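PDB 3SKV: SsfX3 from Streptomyces sp. SF2575, which probably transfers a salicylyl group onto a tetracycline intermediate, as a GDSL-family acyltransferase of a tetracycline biosynthetic pathway. Local coordinates for residues A[120-125]-A[130-135]. The protein carries 1 engineered substitution. Sequence-based numbering, arbitrary orientation.
Sequences LLDVLV and ARTVEL
Ala130 opens the pairing with Val123 in a classic beta bulge: Ala130 N donates to Val123 O at 2.8 Å, and the following Arg131 N reaches the same oxygen at 3.2 Å, so one carbonyl takes two amides. The small methyl of Ala130 points toward the partner strand, close to Val123 O and against Val125 CG2. Val123 N in turn donates to Arg131 O; Arg131 CB lies beside Val123 CB, while the chain, bent at chi2 and chi3, turns its guanidinium away to the carbonyl of Asp146. Thr132 pairs with Asp122 on the face that also carries Leu120 and Glu134. With OG1 beside the backbone N (chi1 -58°), its hydroxyl donates to Asp122 OD1 at 3.1 Å, coming from above the carboxylate plane, and CG2 packs on Leu120 CD2 at 3.8 Å. A valine in place of Thr132 has no hydroxyl, which would probably leave Asp122 OD1 without this donor. Val133 exchanges two backbone bonds with Leu121, and its CG2 meets Val123 CG2 at 4.1 Å on the other face, where beta-branched side chains suit an extended backbone and Val145 of strand 141-145 packs against both. The exposed, poorly ordered Glu134 lays its CG alongside Leu120 CD2. Leu135 then folds CD2 back onto Leu121 CB at 4.0 Å. Asp122 ties this hairpin of the jelly-roll-like N-terminal domain to the GDSL part of the chain: OD1 binds Thr132 and OD2 binds Ser203 and Ser205, consistent with a charged, buried carboxylate.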
loop_
_atom_site.group_PDB
_atom_site.type_symbol
_atom_site.label_atom_id
_atom_site.label_comp_id
_atom_site.label_asym_id
_atom_site.label_seq_id
_atom_site.Cartn_x
_atom_site.Cartn_y
_atom_site.Cartn_z
ATOM N N LEU A 120 -1.422 5.166 -14.208
ATOM C CA LEU A 120 -0.843 3.936 -14.752
ATOM C C LEU A 120 -1.379 2.679 -14.089
ATOM O O LEU A 120 -1.751 2.689 -12.921
ATOM C CB LEU A 120 0.706 3.952 -14.728
ATOM C CG LEU A 120 1.435 5.146 -15.412
ATOM C CD1 LEU A 120 2.899 5.173 -15.020
ATOM C CD2 LEU A 120 1.266 5.126 -16.955
ATOM N N LEU A 121 -1.423 1.608 -14.867
ATOM C CA LEU A 121 -1.857 0.278 -14.513
ATOM C C LEU A 121 -0.724 -0.599 -15.035
ATOM O O LEU A 121 -0.292 -0.451 -16.184
ATOM C CB LEU A 121 -3.197 -0.008 -15.253
ATOM C CG LEU A 121 -3.963 -1.377 -15.206
ATOM C CD1 LEU A 121 -3.129 -2.578 -15.549
ATOM C CD2 LEU A 121 -4.879 -1.511 -14.042
ATOM N N ASP A 122 -0.208 -1.479 -14.175
ATOM C CA ASP A 122 0.851 -2.390 -14.576
ATOM C C ASP A 122 0.294 -3.758 -14.821
ATOM O O ASP A 122 -0.581 -4.216 -14.081
ATOM C CB ASP A 122 1.968 -2.455 -13.532
ATOM C CG ASP A 122 2.944 -1.288 -13.582
ATOM O OD1 ASP A 122 2.858 -0.477 -14.537
ATOM O OD2 ASP A 122 3.806 -1.189 -12.669
ATOM N N VAL A 123 0.812 -4.409 -15.870
ATOM C CA VAL A 123 0.473 -5.774 -16.238
ATOM C C VAL A 123 1.767 -6.588 -16.055
ATOM O O VAL A 123 2.766 -6.378 -16.762
ATOM C CB VAL A 123 -0.125 -5.896 -17.676
ATOM C CG1 VAL A 123 -0.554 -7.325 -17.972
ATOM C CG2 VAL A 123 -1.302 -4.932 -17.890
ATOM N N LEU A 124 1.749 -7.489 -15.066
ATOM C CA LEU A 124 2.864 -8.385 -14.807
ATOM C C LEU A 124 2.498 -9.768 -15.296
ATOM O O LEU A 124 1.345 -10.193 -15.135
ATOM C CB LEU A 124 3.226 -8.414 -13.324
ATOM C CG LEU A 124 4.279 -7.411 -12.865
ATOM C CD1 LEU A 124 3.764 -5.993 -12.930
ATOM C CD2 LEU A 124 4.726 -7.731 -11.481
ATOM N N VAL A 125 3.450 -10.447 -15.940
ATOM C CA VAL A 125 3.266 -11.798 -16.449
ATOM C C VAL A 125 4.355 -12.651 -15.800
ATOM O O VAL A 125 5.538 -12.431 -16.058
ATOM C CB VAL A 125 3.291 -11.845 -18.002
ATOM C CG1 VAL A 125 3.300 -13.290 -18.511
ATOM C CG2 VAL A 125 2.113 -11.074 -18.588
ATOM N N ALA A 130 5.187 -6.590 -18.050
ATOM C CA ALA A 130 4.909 -6.796 -19.479
ATOM C C ALA A 130 4.388 -5.541 -20.137
ATOM O O ALA A 130 4.699 -5.294 -21.301
ATOM C CB ALA A 130 3.904 -7.928 -19.665
ATOM N N ARG A 131 3.565 -4.760 -19.419
ATOM C CA ARG A 131 2.967 -3.532 -19.963
ATOM C C ARG A 131 2.582 -2.552 -18.893
ATOM O O ARG A 131 1.921 -2.918 -17.917
ATOM C CB ARG A 131 1.700 -3.872 -20.803
ATOM C CG ARG A 131 1.211 -2.784 -21.788
ATOM C CD ARG A 131 1.984 -2.781 -23.096
ATOM N NE ARG A 131 2.387 -4.143 -23.469
ATOM C CZ ARG A 131 1.697 -4.926 -24.293
ATOM N NH1 ARG A 131 0.601 -4.472 -24.890
ATOM N NH2 ARG A 131 2.115 -6.157 -24.551
ATOM N N THR A 132 2.947 -1.289 -19.104
ATOM C CA THR A 132 2.498 -0.175 -18.280
ATOM C C THR A 132 1.456 0.476 -19.188
ATOM O O THR A 132 1.753 0.753 -20.339
ATOM C CB THR A 132 3.658 0.712 -17.813
ATOM O OG1 THR A 132 4.593 -0.082 -17.084
ATOM C CG2 THR A 132 3.201 1.822 -16.884
ATOM N N VAL A 133 0.217 0.596 -18.713
ATOM C CA VAL A 133 -0.929 1.108 -19.472
ATOM C C VAL A 133 -1.337 2.469 -18.916
ATOM O O VAL A 133 -1.501 2.609 -17.705
ATOM C CB VAL A 133 -2.120 0.089 -19.412
ATOM C CG1 VAL A 133 -3.284 0.487 -20.320
ATOM C CG2 VAL A 133 -1.662 -1.325 -19.747
ATOM N N GLU A 134 -1.535 3.462 -19.806
ATOM C CA GLU A 134 -1.976 4.796 -19.387
ATOM C C GLU A 134 -3.496 4.780 -19.346
ATOM O O GLU A 134 -4.126 4.445 -20.351
ATOM C CB GLU A 134 -1.464 5.902 -20.330
ATOM C CG GLU A 134 0.048 6.051 -20.351
ATOM C CD GLU A 134 0.578 7.033 -21.375
ATOM O OE1 GLU A 134 0.447 6.759 -22.591
ATOM O OE2 GLU A 134 1.162 8.060 -20.959
ATOM N N LEU A 135 -4.083 5.110 -18.191
ATOM C CA LEU A 135 -5.536 5.087 -18.011
ATOM C C LEU A 135 -6.259 6.392 -18.373
ATOM O O LEU A 135 -5.731 7.487 -18.157
ATOM C CB LEU A 135 -5.884 4.724 -16.550
ATOM C CG LEU A 135 -5.448 3.363 -16.010
ATOM C CD1 LEU A 135 -5.759 3.278 -14.554
ATOM C CD2 LEU A 135 -6.140 2.225 -16.721
#